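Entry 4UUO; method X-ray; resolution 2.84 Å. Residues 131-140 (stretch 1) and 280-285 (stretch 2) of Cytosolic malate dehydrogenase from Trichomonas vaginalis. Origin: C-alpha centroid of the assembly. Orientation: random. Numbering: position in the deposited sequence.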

ATOM      1  N   ALA A 131     -18.975   1.091  12.487  1.00 72.73           N
ATOM      2  CA  ALA A 131     -19.375   0.732  11.123  1.00 78.18           C
ATOM      3  C   ALA A 131     -20.848   0.342  10.963  1.00 88.18           C
ATOM      4  O   ALA A 131     -21.582   0.957  10.185  1.00 79.81           O
ATOM      5  N   ASN A 132     -21.271  -0.690  11.687  1.00 92.38           N
ATOM      6  CA  ASN A 132     -22.638  -1.185  11.570  1.00 88.10           C
ATOM      7  C   ASN A 132     -23.659  -0.093  11.834  1.00 71.86           C
ATOM      8  O   ASN A 132     -24.561   0.123  11.027  1.00 91.46           O
ATOM      9  N   THR A 133     -23.508   0.605  12.955  1.00 72.49           N
ATOM     10  CA  THR A 133     -24.468   1.645  13.331  1.00 91.51           C
ATOM     11  C   THR A 133     -24.344   2.865  12.419  1.00 95.51           C
ATOM     12  O   THR A 133     -25.354   3.462  12.044  1.00 86.17           O
ATOM     13  N   ASN A 134     -23.113   3.226  12.055  1.00 98.83           N
ATOM     14  CA  ASN A 134     -22.888   4.291  11.079  1.00 94.25           C
ATOM     15  C   ASN A 134     -23.587   3.992   9.753  1.00 96.92           C
ATOM     16  O   ASN A 134     -24.267   4.850   9.183  1.00 77.64           O
ATOM     17  N   CYS A 135     -23.414   2.766   9.271  1.00 85.12           N
ATOM     18  CA  CYS A 135     -24.052   2.341   8.042  1.00 75.68           C
ATOM     19  C   CYS A 135     -25.572   2.456   8.154  1.00 88.42           C
ATOM     20  O   CYS A 135     -26.259   2.761   7.175  1.00 85.28           O
ATOM     21  N   LEU A 136     -26.096   2.230   9.354  1.00 93.62           N
ATOM     22  CA  LEU A 136     -27.538   2.328   9.578  1.00 96.34           C
ATOM     23  C   LEU A 136     -28.012   3.786   9.545  1.00 94.90           C
ATOM     24  O   LEU A 136     -29.146   4.074   9.158  1.00 87.72           O
ATOM     25  N   ILE A 137     -27.140   4.698   9.962  1.00 85.92           N
ATOM     26  CA  ILE A 137     -27.447   6.123   9.919  1.00 88.40           C
ATOM     27  C   ILE A 137     -27.525   6.589   8.473  1.00 86.06           C
ATOM     28  O   ILE A 137     -28.458   7.291   8.081  1.00 80.95           O
ATOM     29  N   ALA A 138     -26.528   6.192   7.688  1.00 86.62           N
ATOM     30  CA  ALA A 138     -26.459   6.566   6.285  1.00 81.76           C
ATOM     31  C   ALA A 138     -27.655   6.005   5.533  1.00 88.96           C
ATOM     32  O   ALA A 138     -28.328   6.723   4.785  1.00 86.01           O
ATOM     33  N   GLN A 139     -27.925   4.723   5.747  1.00 80.12           N
ATOM     34  CA  GLN A 139     -29.052   4.069   5.096  1.00 93.78           C
ATOM     35  C   GLN A 139     -30.377   4.779   5.380  1.00 91.02           C
ATOM     36  O   GLN A 139     -31.217   4.927   4.490  1.00 92.08           O
ATOM     37  N   ALA A 140     -30.546   5.228   6.622  1.00 92.03           N
ATOM     38  CA  ALA A 140     -31.788   5.854   7.070  1.00 84.93           C
ATOM     39  C   ALA A 140     -31.925   7.285   6.568  1.00 93.91           C
ATOM     40  O   ALA A 140     -32.967   7.915   6.745  1.00106.52           O
ATOM     41  N   GLN A 280     -34.805  -7.985  11.943  1.00110.78           N
ATOM     42  CA  GLN A 280     -34.559  -6.928  10.973  1.00107.16           C
ATOM     43  C   GLN A 280     -34.420  -5.594  11.702  1.00105.92           C
ATOM     44  O   GLN A 280     -34.892  -5.448  12.828  1.00 97.57           O
ATOM     45  N   GLY A 281     -33.756  -4.628  11.080  1.00100.26           N
ATOM     46  CA  GLY A 281     -33.631  -3.314  11.681  1.00103.39           C
ATOM     47  C   GLY A 281     -32.239  -2.949  12.157  1.00104.85           C
ATOM     48  O   GLY A 281     -32.046  -1.876  12.735  1.00 91.48           O
ATOM     49  N   THR A 282     -31.275  -3.839  11.936  1.00 94.01           N
ATOM     50  CA  THR A 282     -29.871  -3.515  12.178  1.00 87.33           C
ATOM     51  C   THR A 282     -29.014  -3.925  10.985  1.00 94.07           C
ATOM     52  O   THR A 282     -29.464  -4.663  10.105  1.00 94.59           O
ATOM     53  N   ILE A 283     -27.779  -3.432  10.959  1.00 95.30           N
ATOM     54  CA  ILE A 283     -26.787  -3.892   9.996  1.00 87.06           C
ATOM     55  C   ILE A 283     -25.992  -5.033  10.637  1.00 95.77           C
ATOM     56  O   ILE A 283     -25.152  -4.805  11.509  1.00106.57           O
ATOM     57  N   PHE A 284     -26.280  -6.260  10.205  1.00 98.06           N
ATOM     58  CA  PHE A 284     -25.782  -7.471  10.856  1.00 95.13           C
ATOM     59  C   PHE A 284     -24.835  -8.247   9.941  1.00 98.17           C
ATOM     60  O   PHE A 284     -25.097  -8.388   8.746  1.00105.45           O
ATOM     61  N   SER A 285     -23.737  -8.752  10.498  1.00 86.98           N
ATOM     62  CA  SER A 285     -22.766  -9.499   9.707  1.00 94.93           C
ATOM     63  C   SER A 285     -23.184 -10.959   9.566  1.00100.27           C
ATOM     64  O   SER A 285     -23.486 -11.619  10.558  1.00 88.23           O
TER

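The helix of the first stretch runs past the strand that starts at Ile-283, at 142° between their N-to-C directions, roughly antiparallel. The axes come within 8.0 Å. The two segments are far apart in sequence, and together they bury 302 Å² between them.

The apolar packing centres on Ile-283. Its CA-to-CB bond points toward the helix, and it has the largest covered area of any residue here, 122 Å². Both chi angles are m. Helix residues Asn-132, Cys-135, Leu-136 and Gln-139 all touch it. Cys-135 points toward the strand with chi1 t, and its CB lies 4.1 Å from CG1 of Ile-283. Leu-136 also points toward the strand, with chi1 t and chi2 p. Its CD1 meets CD1 of Ile-283 at 3.8 Å. CD1 of Leu-136 lies 4.2 Å from CA of Thr-282, and CD2 of Leu-136 is 3.8 Å from O of Gly-281. Leu-136 therefore covers the loop leading into the strand as well as Ile-283.

One hydrogen bond crosses the contact. Asn-132 leaves its CA sideways, with chi1 m and chi2 at 67°. Its ND2 donates to the backbone O of Ile-283 at 2.7 Å, and the angle of 176° at the hydrogen is almost straight. The bond ties the helix side chain to the strand backbone, where CA of Asn-132 and CA of Ile-283 are 5.2 Å apart. OD1 of Asn-132 is hydrogen-bonded elsewhere in the structure.

Gln-139 adds a polar group against an apolar one. It points toward the strand with chi1 and chi2 both t, which extends the chain. Its NE2 reaches within 3.4 Å of CD1 of Ile-283, a van der Waals contact.

Thr-133 and Asn-134 point away from the strand, and Phe-284 points away from the helix.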

ATOM      1  CB  ALA A 131     -18.491  -0.404  10.621  1.00 74.46           C
ATOM      2  CB  ASN A 132     -22.875  -2.356  12.527  1.00 87.88           C
ATOM      3  CG  ASN A 132     -21.928  -3.504  12.285  1.00 88.55           C
ATOM      4  OD1 ASN A 132     -20.724  -3.382  12.508  1.00 98.88           O
ATOM      5  ND2 ASN A 132     -22.463  -4.632  11.834  1.00 93.19           N
ATOM      6  CB  THR A 133     -24.301   2.073  14.802  1.00 85.06           C
ATOM      7  OG1 THR A 133     -24.467   0.930  15.653  1.00 99.18           O
ATOM      8  CG2 THR A 133     -25.345   3.106  15.175  1.00 79.68           C
ATOM      9  CB  ASN A 134     -21.391   4.501  10.842  1.00 88.11           C
ATOM     10  CG  ASN A 134     -20.720   5.264  11.971  1.00 91.22           C
ATOM     11  OD1 ASN A 134     -21.374   6.007  12.709  1.00 78.76           O
ATOM     12  ND2 ASN A 134     -19.404   5.099  12.101  1.00 67.37           N
ATOM     13  CB  CYS A 135     -23.645   0.909   7.705  1.00 69.36           C
ATOM     14  SG  CYS A 135     -24.359   0.293   6.172  1.00 87.62           S
ATOM     15  CB  LEU A 136     -27.923   1.682  10.913  1.00 76.85           C
ATOM     16  CG  LEU A 136     -29.423   1.422  11.102  1.00 82.13           C
ATOM     17  CD1 LEU A 136     -29.873   0.256  10.236  1.00 71.87           C
ATOM     18  CD2 LEU A 136     -29.789   1.185  12.568  1.00 76.03           C
ATOM     19  CB  ILE A 137     -26.381   6.976  10.658  1.00 96.74           C
ATOM     20  CG1 ILE A 137     -26.184   6.498  12.105  1.00 76.09           C
ATOM     21  CG2 ILE A 137     -26.742   8.452  10.588  1.00 73.27           C
ATOM     22  CD1 ILE A 137     -27.455   6.325  12.873  1.00 87.53           C
ATOM     23  CB  ALA A 138     -25.166   6.078   5.670  1.00 82.21           C
ATOM     24  CB  GLN A 139     -29.149   2.607   5.531  1.00 84.50           C
ATOM     25  CG  GLN A 139     -30.475   1.973   5.152  1.00102.37           C
ATOM     26  CD  GLN A 139     -30.501   0.473   5.345  1.00103.45           C
ATOM     27  OE1 GLN A 139     -30.924  -0.265   4.456  1.00103.63           O
ATOM     28  NE2 GLN A 139     -30.062   0.015   6.511  1.00 99.70           N
ATOM     29  CB  ALA A 140     -31.871   5.824   8.588  1.00 75.14           C
ATOM     30  CB  GLN A 280     -35.694  -6.874   9.941  1.00113.49           C
ATOM     31  CG  GLN A 280     -35.395  -6.021   8.710  1.00139.45           C
ATOM     32  CD  GLN A 280     -36.516  -6.044   7.685  1.00132.66           C
ATOM     33  OE1 GLN A 280     -37.586  -6.606   7.927  1.00101.79           O
ATOM     34  NE2 GLN A 280     -36.273  -5.430   6.528  1.00141.24           N
ATOM     35  CB  THR A 282     -29.316  -4.203  13.452  1.00 79.09           C
ATOM     36  OG1 THR A 282     -29.386  -5.627  13.306  1.00 89.66           O
ATOM     37  CG2 THR A 282     -30.085  -3.771  14.701  1.00 75.99           C
ATOM     38  CB  ILE A 283     -25.848  -2.750   9.555  1.00 93.98           C
ATOM     39  CG1 ILE A 283     -26.667  -1.535   9.117  1.00 91.63           C
ATOM     40  CG2 ILE A 283     -24.939  -3.203   8.427  1.00 77.50           C
ATOM     41  CD1 ILE A 283     -27.632  -1.833   7.991  1.00 79.04           C
ATOM     42  CB  PHE A 284     -26.966  -8.357  11.270  1.00 99.36           C
ATOM     43  CG  PHE A 284     -26.644  -9.361  12.346  1.00 93.77           C
ATOM     44  CD1 PHE A 284     -26.143 -10.610  12.023  1.00 96.76           C
ATOM     45  CD2 PHE A 284     -26.870  -9.060  13.682  1.00101.04           C
ATOM     46  CE1 PHE A 284     -25.858 -11.532  13.014  1.00105.25           C
ATOM     47  CE2 PHE A 284     -26.588  -9.976  14.677  1.00 88.17           C
ATOM     48  CZ  PHE A 284     -26.081 -11.213  14.344  1.00101.43           C
ATOM     49  CB  SER A 285     -21.368  -9.402  10.332  1.00 94.00           C
ATOM     50  OG  SER A 285     -20.388 -10.030   9.516  1.00 95.99           O
TER